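Putative aliphatic sulfonates-binding protein (Escherichia coli, PDB 2X26) probably serves as the periplasmic binding protein that captures aliphatic sulfonates and delivers them to an ABC-type transporter for uptake. Local coordinates at residues Q262-A265 against D266-E270; S115-N118 against L119-A123; L129-D133 against I134-Y138. All coordinates share one frame; numbering follows the deposited sequence.

Interaction 1: Q262-A265 against D266-E270; sequences QQTA and DLFYE
D266 and Q262 sit one turn apart on helix 255-270, linked twice: by the helical bond from D266 N to Q262 O and by a bond between their side chains. Starting from the backbone of D266, CB lies 3.5 Å from Q263 O. The first torsion (chi1 -59°) keeps CG beside the backbone N and folds the carboxylate back over the preceding turn, so that D266 CG packs 3.2 Å from Q262 O. OD2 lies 3.4 Å from Q262 O, two acceptors that do not bond, with Q262 CG a little farther. OD1 accepts Q262 NE2 at 2.9 Å, with an N-H...O angle of 152°. The donor reaches OD1 from above the carboxylate plane, while OD1 itself lies close to the plane of the amide, the two flat groups being turned 30° from each other. Q262 bends at chi2, turning its amide toward the next turn and aiming NE2 at D266 OD1. Outside the helix, K277 forms a salt bridge to D266 OD1, and the Q262 amide bonds through OE1 to I280 N and through NE2 to V278 O.

On another side of the helix the T264 methyl and the F268 ring run alongside each other in the same direction, with T264 CG2 4.0 Å from F268 CD1. T264 also packs on I65 of helix 62-69 and on N118 of helix 115-126, so this largely buried side packs against helices of both lobes of a type 2 periplasmic binding protein.

The polar side is different in kind: OD1 takes both an amide N-H and a lysine ammonium, which would probably stabilise the ionised carboxylate, and the amide uses both its ends to fasten the chain around V278 and I280, just after the helix, to it.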
ATOM      1  N   GLN A 262       0.781   3.959  14.597  1.00  9.72           N
ATOM      2  CA  GLN A 262       1.562   4.836  15.508  1.00  9.84           C
ATOM      3  C   GLN A 262       2.801   4.105  15.997  1.00 10.21           C
ATOM      4  O   GLN A 262       3.902   4.708  16.040  1.00  9.17           O
ATOM      5  CB  GLN A 262       0.726   5.330  16.699  1.00  7.87           C
ATOM      6  CG  GLN A 262       1.459   6.394  17.580  1.00  9.36           C
ATOM      7  CD  GLN A 262       1.800   7.637  16.794  1.00  9.11           C
ATOM      8  OE1 GLN A 262       0.898   8.366  16.366  1.00 12.79           O
ATOM      9  NE2 GLN A 262       3.103   7.900  16.590  1.00  9.61           N
ATOM     10  N   GLN A 263       2.638   2.816  16.339  1.00  9.42           N
ATOM     11  CA  GLN A 263       3.759   1.984  16.789  0.50 10.02           C
ATOM     12  C   GLN A 263       4.885   2.001  15.735  1.00  9.62           C
ATOM     13  O   GLN A 263       6.078   2.166  16.055  1.00  9.58           O
ATOM     14  CB  GLN A 263       3.298   0.526  17.055  0.50  9.97           C
ATOM     15  CG  GLN A 263       2.697   0.208  18.448  0.50 11.81           C
ATOM     16  CD  GLN A 263       1.843  -1.079  18.446  0.50 13.29           C
ATOM     17  OE1 GLN A 263       2.189  -2.080  17.814  0.50 13.53           O
ATOM     18  NE2 GLN A 263       0.717  -1.037  19.143  0.50 12.84           N
ATOM     19  N   THR A 264       4.516   1.804  14.467  1.00  9.45           N
ATOM     20  CA  THR A 264       5.526   1.779  13.404  1.00  8.89           C
ATOM     21  C   THR A 264       6.201   3.155  13.239  1.00  9.53           C
ATOM     22  O   THR A 264       7.429   3.267  13.023  1.00  8.48           O
ATOM     23  CB  THR A 264       4.908   1.333  12.062  1.00  8.37           C
ATOM     24  OG1 THR A 264       4.302   0.035  12.259  1.00  8.80           O
ATOM     25  CG2 THR A 264       6.003   1.238  10.968  1.00  9.63           C
ATOM     26  N   ALA A 265       5.400   4.214  13.322  1.00  9.11           N
ATOM     27  CA  ALA A 265       5.983   5.565  13.252  1.00  9.36           C
ATOM     28  C   ALA A 265       6.972   5.763  14.389  1.00 10.75           C
ATOM     29  O   ALA A 265       8.082   6.267  14.167  1.00  9.88           O
ATOM     30  CB  ALA A 265       4.928   6.641  13.267  1.00  9.02           C
ATOM     31  N   ASP A 266       6.604   5.305  15.586  1.00 10.86           N
ATOM     32  CA  ASP A 266       7.538   5.395  16.717  1.00 13.04           C
ATOM     33  C   ASP A 266       8.812   4.602  16.473  1.00 11.95           C
ATOM     34  O   ASP A 266       9.911   5.134  16.684  1.00 11.58           O
ATOM     35  CB  ASP A 266       6.902   4.967  18.032  1.00 12.73           C
ATOM     36  CG  ASP A 266       5.684   5.809  18.409  1.00 16.31           C
ATOM     37  OD1 ASP A 266       5.493   6.925  17.877  1.00 20.93           O
ATOM     38  OD2 ASP A 266       4.904   5.320  19.250  1.00 19.83           O
ATOM     39  N   LEU A 267       8.674   3.364  15.993  1.00 11.15           N
ATOM     40  CA  LEU A 267       9.829   2.525  15.663  1.00 11.10           C
ATOM     41  C   LEU A 267      10.769   3.216  14.662  1.00 11.53           C
ATOM     42  O   LEU A 267      12.001   3.241  14.844  1.00 13.41           O
ATOM     43  CB  LEU A 267       9.369   1.188  15.064  1.00 10.96           C
ATOM     44  CG  LEU A 267      10.463   0.140  14.772  1.00 12.01           C
ATOM     45  CD1 LEU A 267      11.205  -0.213  16.080  1.00 14.90           C
ATOM     46  CD2 LEU A 267       9.923  -1.133  14.051  1.00 14.57           C
ATOM     47  N   PHE A 268      10.190   3.775  13.601  1.00 10.75           N
ATOM     48  CA  PHE A 268      10.979   4.483  12.607  1.00 10.44           C
ATOM     49  C   PHE A 268      11.673   5.729  13.166  1.00 10.74           C
ATOM     50  O   PHE A 268      12.864   5.929  12.905  1.00 11.84           O
ATOM     51  CB  PHE A 268      10.190   4.756  11.319  1.00  9.85           C
ATOM     52  CG  PHE A 268      10.230   3.601  10.347  1.00  9.37           C
ATOM     53  CD1 PHE A 268       9.845   2.323  10.747  1.00 10.34           C
ATOM     54  CD2 PHE A 268      10.649   3.785   9.017  1.00  7.69           C
ATOM     55  CE1 PHE A 268       9.901   1.237   9.830  1.00 11.35           C
ATOM     56  CE2 PHE A 268      10.705   2.722   8.141  1.00 11.96           C
ATOM     57  CZ  PHE A 268      10.320   1.455   8.534  1.00 11.14           C
ATOM     58  N   TYR A 269      10.973   6.514  13.994  1.00 10.23           N
ATOM     59  CA  TYR A 269      11.611   7.671  14.637  1.00 10.67           C
ATOM     60  C   TYR A 269      12.736   7.218  15.583  1.00 12.29           C
ATOM     61  O   TYR A 269      13.803   7.867  15.661  1.00 12.12           O
ATOM     62  CB  TYR A 269      10.584   8.469  15.433  1.00 11.09           C
ATOM     63  CG  TYR A 269      11.174   9.538  16.346  1.00 13.24           C
ATOM     64  CD1 TYR A 269      11.785  10.673  15.812  1.00 14.79           C
ATOM     65  CD2 TYR A 269      11.075   9.434  17.747  1.00 14.76           C
ATOM     66  CE1 TYR A 269      12.303  11.672  16.635  1.00 16.20           C
ATOM     67  CE2 TYR A 269      11.596  10.427  18.580  1.00 17.23           C
ATOM     68  CZ  TYR A 269      12.206  11.543  18.013  1.00 19.23           C
ATOM     69  OH  TYR A 269      12.716  12.532  18.823  1.00 22.13           O
ATOM     70  N   GLU A 270      12.470   6.154  16.349  1.00 12.33           N
ATOM     71  CA  GLU A 270      13.451   5.655  17.351  1.00 15.72           C
ATOM     72  C   GLU A 270      14.732   5.206  16.680  1.00 16.12           C
ATOM     73  O   GLU A 270      15.816   5.303  17.257  1.00 16.30           O
ATOM     74  CB  GLU A 270      12.886   4.510  18.200  1.00 15.51           C
ATOM     75  CG  GLU A 270      11.892   4.983  19.249  1.00 18.98           C
ATOM     76  CD  GLU A 270      10.954   3.875  19.739  1.00 23.98           C
ATOM     77  OE1 GLU A 270      11.128   2.693  19.334  1.00 25.20           O
ATOM     78  OE2 GLU A 270      10.029   4.206  20.525  1.00 26.46           O
TER

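Interaction 2: S115-N118 against L119-A123; sequences SSHN and LLLRA
S115 and L119 begin the turn-by-turn bonding of helix 115-126, the helix of the beta-alpha-beta unit between strands 107-110 and 135-138: L119 N donates to S115 O at 3.0 Å. The hydroxyl of S115 is held by E87 on strand 87-92. S116 repeats the backbone pattern, L120 N to S116 O, and its carbonyl oxygen also lies 3.3 Å from L120 CB.

H117 adds a side-chain contact. CG is anti to the backbone N (chi1 -171°), which carries the imidazole along the helix until CD2 rests 3.7 Å from L121 CD1. L121 CG lies in the ring plane, at its edge. ND1, on the other side of CG from CD2, bonds to G113 N and so fixes the rotation of the ring, against which F110 and F131 also pack.

N118 carries the polar part of the contact. Its amide reaches forward to the extended R122 chain, whose CG lies 3.5 Å from N118 O, and OD1 accepts two bonds at the edge of the guanidinium. The one from R122 NE is short and straight, 2.8 Å at 167°, yet its donor stands above the amide carbonyl plane. The one from R122 NH2 is longer, 3.3 Å, and more bent, but lies on a lone pair. Amide and guanidinium planes are turned 72° apart. A methionine in place of R122 would probably leave N118 OD1 without either donor and set the amide free to turn among T264, L267 and F268 of helix 255-270.

Chemically, a neutral, buried oxygen packed against helix 255-270 is satisfied by a cation from its own helix, while the aliphatic stem of that arginine stays packed along the backbone.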
ATOM      1  N   SER A 115       9.169  -1.740   3.571  1.00  3.93           N
ATOM      2  CA  SER A 115       8.354  -2.683   4.373  1.00  4.29           C
ATOM      3  C   SER A 115       9.224  -3.867   4.867  1.00  3.83           C
ATOM      4  O   SER A 115       8.953  -4.420   5.943  1.00  4.78           O
ATOM      5  CB  SER A 115       7.205  -3.211   3.539  1.00  4.45           C
ATOM      6  OG  SER A 115       7.724  -3.820   2.348  1.00  5.30           O
ATOM      7  N   SER A 116      10.241  -4.283   4.088  1.00  3.88           N
ATOM      8  CA  SER A 116      11.134  -5.370   4.533  1.00  4.27           C
ATOM      9  C   SER A 116      12.042  -4.948   5.721  1.00  4.28           C
ATOM     10  O   SER A 116      12.343  -5.777   6.578  1.00  3.41           O
ATOM     11  CB  SER A 116      12.008  -5.926   3.399  1.00  5.93           C
ATOM     12  OG  SER A 116      11.163  -6.498   2.400  1.00  7.84           O
ATOM     13  N   HIS A 117      12.476  -3.672   5.740  1.00  3.26           N
ATOM     14  CA  HIS A 117      13.267  -3.120   6.867  1.00  3.72           C
ATOM     15  C   HIS A 117      12.375  -3.215   8.118  1.00  3.53           C
ATOM     16  O   HIS A 117      12.854  -3.629   9.184  1.00  3.94           O
ATOM     17  CB  HIS A 117      13.677  -1.660   6.515  1.00  2.34           C
ATOM     18  CG  HIS A 117      14.671  -1.020   7.450  1.00  5.02           C
ATOM     19  ND1 HIS A 117      15.561  -0.045   7.028  1.00  2.41           N
ATOM     20  CD2 HIS A 117      14.857  -1.143   8.790  1.00  3.98           C
ATOM     21  CE1 HIS A 117      16.267   0.380   8.065  1.00  6.44           C
ATOM     22  NE2 HIS A 117      15.869  -0.283   9.142  1.00  6.02           N
ATOM     23  N   ASN A 118      11.083  -2.885   7.995  1.00  3.79           N
ATOM     24  CA  ASN A 118      10.179  -2.917   9.142  1.00  4.96           C
ATOM     25  C   ASN A 118      10.012  -4.373   9.599  1.00  4.74           C
ATOM     26  O   ASN A 118      10.103  -4.673  10.800  1.00  3.60           O
ATOM     27  CB  ASN A 118       8.823  -2.276   8.761  1.00  4.10           C
ATOM     28  CG  ASN A 118       7.829  -2.289   9.866  1.00  3.39           C
ATOM     29  OD1 ASN A 118       8.067  -1.732  10.951  1.00  6.67           O
ATOM     30  ND2 ASN A 118       6.656  -2.880   9.607  1.00  4.02           N
ATOM     31  N   LEU A 119       9.792  -5.278   8.641  1.00  5.61           N
ATOM     32  CA  LEU A 119       9.556  -6.702   8.979  1.00  6.58           C
ATOM     33  C   LEU A 119      10.780  -7.223   9.691  1.00  6.62           C
ATOM     34  O   LEU A 119      10.666  -7.889  10.718  1.00  5.72           O
ATOM     35  CB  LEU A 119       9.338  -7.572   7.718  1.00  8.97           C
ATOM     36  CG  LEU A 119       9.238  -9.093   7.988  1.00 11.66           C
ATOM     37  CD1 LEU A 119       7.843  -9.397   8.099  1.00 16.36           C
ATOM     38  CD2 LEU A 119       9.747  -9.863   6.839  1.00 18.97           C
ATOM     39  N   LEU A 120      11.951  -6.872   9.174  1.00  5.67           N
ATOM     40  CA  LEU A 120      13.199  -7.406   9.720  1.00  6.31           C
ATOM     41  C   LEU A 120      13.487  -6.888  11.111  1.00  7.07           C
ATOM     42  O   LEU A 120      13.864  -7.694  11.986  1.00  6.20           O
ATOM     43  CB  LEU A 120      14.397  -7.158   8.792  1.00  5.29           C
ATOM     44  CG  LEU A 120      15.698  -7.799   9.250  1.00  7.57           C
ATOM     45  CD1 LEU A 120      15.639  -9.364   9.331  1.00 10.04           C
ATOM     46  CD2 LEU A 120      16.851  -7.326   8.333  1.00  4.20           C
ATOM     47  N   LEU A 121      13.324  -5.577  11.352  1.00  7.41           N
ATOM     48  CA  LEU A 121      13.468  -5.036  12.732  1.00  6.40           C
ATOM     49  C   LEU A 121      12.559  -5.784  13.707  1.00  6.49           C
ATOM     50  O   LEU A 121      13.004  -6.155  14.792  1.00  6.61           O
ATOM     51  CB  LEU A 121      13.103  -3.547  12.809  1.00  7.14           C
ATOM     52  CG  LEU A 121      14.151  -2.546  12.295  1.00  7.51           C
ATOM     53  CD1 LEU A 121      13.524  -1.168  12.279  1.00 11.30           C
ATOM     54  CD2 LEU A 121      15.318  -2.548  13.257  1.00  6.48           C
ATOM     55  N   ARG A 122      11.291  -5.996  13.315  1.00  6.60           N
ATOM     56  CA  ARG A 122      10.323  -6.675  14.190  1.00  6.90           C
ATOM     57  C   ARG A 122      10.582  -8.155  14.395  1.00  5.69           C
ATOM     58  O   ARG A 122      10.474  -8.649  15.524  1.00  6.07           O
ATOM     59  CB  ARG A 122       8.916  -6.483  13.671  1.00  7.91           C
ATOM     60  CG  ARG A 122       8.441  -5.044  13.820  1.00 10.26           C
ATOM     61  CD  ARG A 122       7.219  -4.881  12.990  1.00 13.99           C
ATOM     62  NE  ARG A 122       6.924  -3.468  12.843  1.00 18.49           N
ATOM     63  CZ  ARG A 122       6.085  -2.799  13.623  1.00 20.19           C
ATOM     64  NH1 ARG A 122       5.428  -3.420  14.618  1.00 16.91           N
ATOM     65  NH2 ARG A 122       5.901  -1.508  13.382  1.00 22.42           N
ATOM     66  N   ALA A 123      10.948  -8.850  13.318  1.00  5.03           N
ATOM     67  CA  ALA A 123      11.302 -10.267  13.407  1.00  4.56           C
ATOM     68  C   ALA A 123      12.528 -10.472  14.302  1.00  4.78           C
ATOM     69  O   ALA A 123      12.557 -11.402  15.134  1.00  2.98           O
ATOM     70  CB  ALA A 123      11.577 -10.840  12.000  1.00  5.36           C
TER

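Interaction 3: L129-D133 against I134-Y138; sequences LKFTD and IQPTY
F131 O and I134 N are joined by a weak bond of 3.5 Å that overlaps a type I beta turn, K130 to D133, which D133 N closes by bonding to K130 O at 2.8 Å. The turn ends the connection between helix 115-126 and strand 135-138, completing a right-handed beta-alpha-beta crossover whose second strand lies at the edge of a mixed five-stranded sheet.

D133 also ties the turn through its side chain: OD2 accepts K130 N at 2.7 Å on its anti lone pair, pointing away from the other carboxylate oxygen. I134 turns inward, with CG1 between the backbone N and the carbonyl carbon (chi1 65°), which leaves CG1 3.8 Å from F131 O and sends the side chain to L124 of the helix and V108 of the neighbouring strand.

Over the start of the strand the F131 ring crosses P136 obliquely, F131 CD2 meeting P136 CG at 3.8 Å, while the same proline carbon lies 3.5 Å from F131 O. F110 and H117 add further rings to this group. Y138, two residues beyond the proline, sends its phenol back along the strand, so that its hydroxyl lies near the plane of the phenylalanine, at the ring edge: Y138 OH is 3.6 Å from F131 CD2.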
ATOM      1  N   LEU A 129      17.072  -9.925  19.066  1.00  8.62           N
ATOM      2  CA  LEU A 129      18.197  -9.393  18.289  1.00  9.32           C
ATOM      3  C   LEU A 129      17.965  -7.968  17.811  1.00  9.99           C
ATOM      4  O   LEU A 129      16.816  -7.513  17.726  1.00  9.93           O
ATOM      5  CB  LEU A 129      18.517 -10.295  17.098  1.00  9.61           C
ATOM      6  CG  LEU A 129      18.859 -11.770  17.384  1.00  9.85           C
ATOM      7  CD1 LEU A 129      18.970 -12.556  16.076  1.00  9.44           C
ATOM      8  CD2 LEU A 129      20.165 -11.939  18.203  1.00  9.89           C
ATOM      9  N   LYS A 130      19.060  -7.264  17.514  1.00 10.36           N
ATOM     10  CA  LYS A 130      18.976  -5.934  16.915  1.00 10.17           C
ATOM     11  C   LYS A 130      19.781  -5.916  15.594  1.00  9.03           C
ATOM     12  O   LYS A 130      20.450  -6.897  15.271  1.00  9.05           O
ATOM     13  CB  LYS A 130      19.548  -4.904  17.900  1.00 12.33           C
ATOM     14  CG  LYS A 130      18.685  -4.599  19.145  1.00 13.58           C
ATOM     15  CD  LYS A 130      19.337  -3.458  19.937  1.00 17.55           C
ATOM     16  CE  LYS A 130      18.410  -2.923  21.040  1.00 22.13           C
ATOM     17  NZ  LYS A 130      18.299  -3.795  22.275  1.00 24.38           N
ATOM     18  N   PHE A 131      19.737  -4.814  14.842  1.00  8.10           N
ATOM     19  CA  PHE A 131      20.526  -4.725  13.601  1.00  7.96           C
ATOM     20  C   PHE A 131      22.024  -4.839  13.836  1.00  8.64           C
ATOM     21  O   PHE A 131      22.786  -5.136  12.904  1.00  8.54           O
ATOM     22  CB  PHE A 131      20.252  -3.418  12.843  1.00  8.31           C
ATOM     23  CG  PHE A 131      19.120  -3.511  11.871  1.00  8.28           C
ATOM     24  CD1 PHE A 131      18.132  -4.484  12.000  1.00  8.52           C
ATOM     25  CD2 PHE A 131      19.037  -2.608  10.824  1.00  9.58           C
ATOM     26  CE1 PHE A 131      17.058  -4.541  11.065  1.00  9.68           C
ATOM     27  CE2 PHE A 131      18.000  -2.644   9.938  1.00  9.60           C
ATOM     28  CZ  PHE A 131      17.018  -3.620  10.036  1.00  9.73           C
ATOM     29  N   THR A 132      22.454  -4.567  15.067  1.00  8.02           N
ATOM     30  CA  THR A 132      23.885  -4.664  15.388  1.00  9.42           C
ATOM     31  C   THR A 132      24.262  -6.128  15.592  1.00 10.09           C
ATOM     32  O   THR A 132      25.428  -6.445  15.776  1.00 10.70           O
ATOM     33  CB  THR A 132      24.304  -3.778  16.600  1.00  9.79           C
ATOM     34  OG1 THR A 132      23.413  -3.965  17.702  1.00  9.81           O
ATOM     35  CG2 THR A 132      24.337  -2.318  16.215  1.00  9.28           C
ATOM     36  N   ASP A 133      23.266  -7.022  15.542  1.00 10.70           N
ATOM     37  CA  ASP A 133      23.499  -8.454  15.781  1.00 10.49           C
ATOM     38  C   ASP A 133      23.602  -9.222  14.450  1.00 10.11           C
ATOM     39  O   ASP A 133      23.941 -10.399  14.446  1.00  9.71           O
ATOM     40  CB  ASP A 133      22.414  -9.060  16.680  1.00 10.49           C
ATOM     41  CG  ASP A 133      22.467  -8.527  18.122  1.00 12.69           C
ATOM     42  OD1 ASP A 133      23.547  -8.598  18.785  1.00 11.88           O
ATOM     43  OD2 ASP A 133      21.414  -8.050  18.616  1.00 10.73           O
ATOM     44  N   ILE A 134      23.290  -8.553  13.335  1.00  9.34           N
ATOM     45  CA  ILE A 134      23.521  -9.109  11.985  1.00  9.20           C
ATOM     46  C   ILE A 134      24.346  -8.121  11.144  1.00  8.73           C
ATOM     47  O   ILE A 134      24.801  -7.091  11.653  1.00  8.36           O
ATOM     48  CB  ILE A 134      22.197  -9.403  11.217  1.00  9.21           C
ATOM     49  CG1 ILE A 134      21.444  -8.109  10.950  1.00  9.74           C
ATOM     50  CG2 ILE A 134      21.282 -10.336  12.059  1.00  8.53           C
ATOM     51  CD1 ILE A 134      20.308  -8.217   9.924  1.00 13.22           C
ATOM     52  N   GLN A 135      24.523  -8.434   9.870  1.00  7.48           N
ATOM     53  CA  GLN A 135      25.145  -7.514   8.923  0.50  8.60           C
ATOM     54  C   GLN A 135      24.101  -7.003   7.914  1.00  8.39           C
ATOM     55  O   GLN A 135      23.869  -7.657   6.880  1.00  8.59           O
ATOM     56  CB  GLN A 135      26.308  -8.216   8.211  0.50  8.37           C
ATOM     57  CG  GLN A 135      27.553  -8.407   9.084  0.50 10.36           C
ATOM     58  CD  GLN A 135      28.867  -8.332   8.299  0.50 13.59           C
ATOM     59  OE1 GLN A 135      29.249  -9.273   7.598  0.50 15.98           O
ATOM     60  NE2 GLN A 135      29.568  -7.210   8.430  0.50 13.40           N
ATOM     61  N   PRO A 136      23.442  -5.851   8.212  1.00  9.20           N
ATOM     62  CA  PRO A 136      22.363  -5.405   7.317  1.00  9.34           C
ATOM     63  C   PRO A 136      22.957  -4.979   6.039  1.00  8.48           C
ATOM     64  O   PRO A 136      23.994  -4.268   6.036  1.00  9.21           O
ATOM     65  CB  PRO A 136      21.774  -4.183   8.048  1.00  9.82           C
ATOM     66  CG  PRO A 136      22.113  -4.427   9.506  1.00  9.88           C
ATOM     67  CD  PRO A 136      23.528  -4.971   9.398  1.00  9.34           C
ATOM     68  N   THR A 137      22.345  -5.417   4.943  1.00  8.57           N
ATOM     69  CA  THR A 137      22.947  -5.258   3.635  1.00  7.44           C
ATOM     70  C   THR A 137      21.923  -4.530   2.759  1.00  8.14           C
ATOM     71  O   THR A 137      20.976  -5.154   2.260  1.00  6.98           O
ATOM     72  CB  THR A 137      23.271  -6.631   3.062  1.00  7.62           C
ATOM     73  OG1 THR A 137      24.147  -7.336   3.967  1.00 10.25           O
ATOM     74  CG2 THR A 137      23.946  -6.479   1.757  1.00  8.25           C
ATOM     75  N   TYR A 138      22.102  -3.215   2.641  1.00  6.57           N
ATOM     76  CA  TYR A 138      21.035  -2.356   2.117  1.00  6.63           C
ATOM     77  C   TYR A 138      21.053  -2.367   0.599  1.00  7.35           C
ATOM     78  O   TYR A 138      21.982  -1.845   0.002  1.00  8.47           O
ATOM     79  CB  TYR A 138      21.198  -0.931   2.647  1.00  7.31           C
ATOM     80  CG  TYR A 138      21.134  -0.824   4.183  1.00  5.74           C
ATOM     81  CD1 TYR A 138      19.929  -1.003   4.843  1.00  8.89           C
ATOM     82  CD2 TYR A 138      22.288  -0.512   4.954  1.00  9.74           C
ATOM     83  CE1 TYR A 138      19.828  -0.892   6.222  1.00  9.77           C
ATOM     84  CE2 TYR A 138      22.193  -0.418   6.368  1.00  9.27           C
ATOM     85  CZ  TYR A 138      20.941  -0.608   6.977  1.00 11.10           C
ATOM     86  OH  TYR A 138      20.740  -0.532   8.353  1.00 14.39           O
TER

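In the fold
From the N terminus the three contacts come in series, interaction 2 first, then interaction 3, then interaction 1; none encloses or crosses another. Each closes only a turn or two of chain. Interactions 2 and 3 touch, their centres about 11 Å apart, where H117, L120 and L121 pack on F131 and L120 meets I134, joining the helix to the edge strand that follows it. Much later in the chain, 262-270 returns to 115-123: T264, L267 and F268 pack against N118 OD1, with T264 CG2 at 3.6 Å. Interaction 1 comes no nearer than about 8 Å to interaction 3; helix 115-126 is the element that touches both.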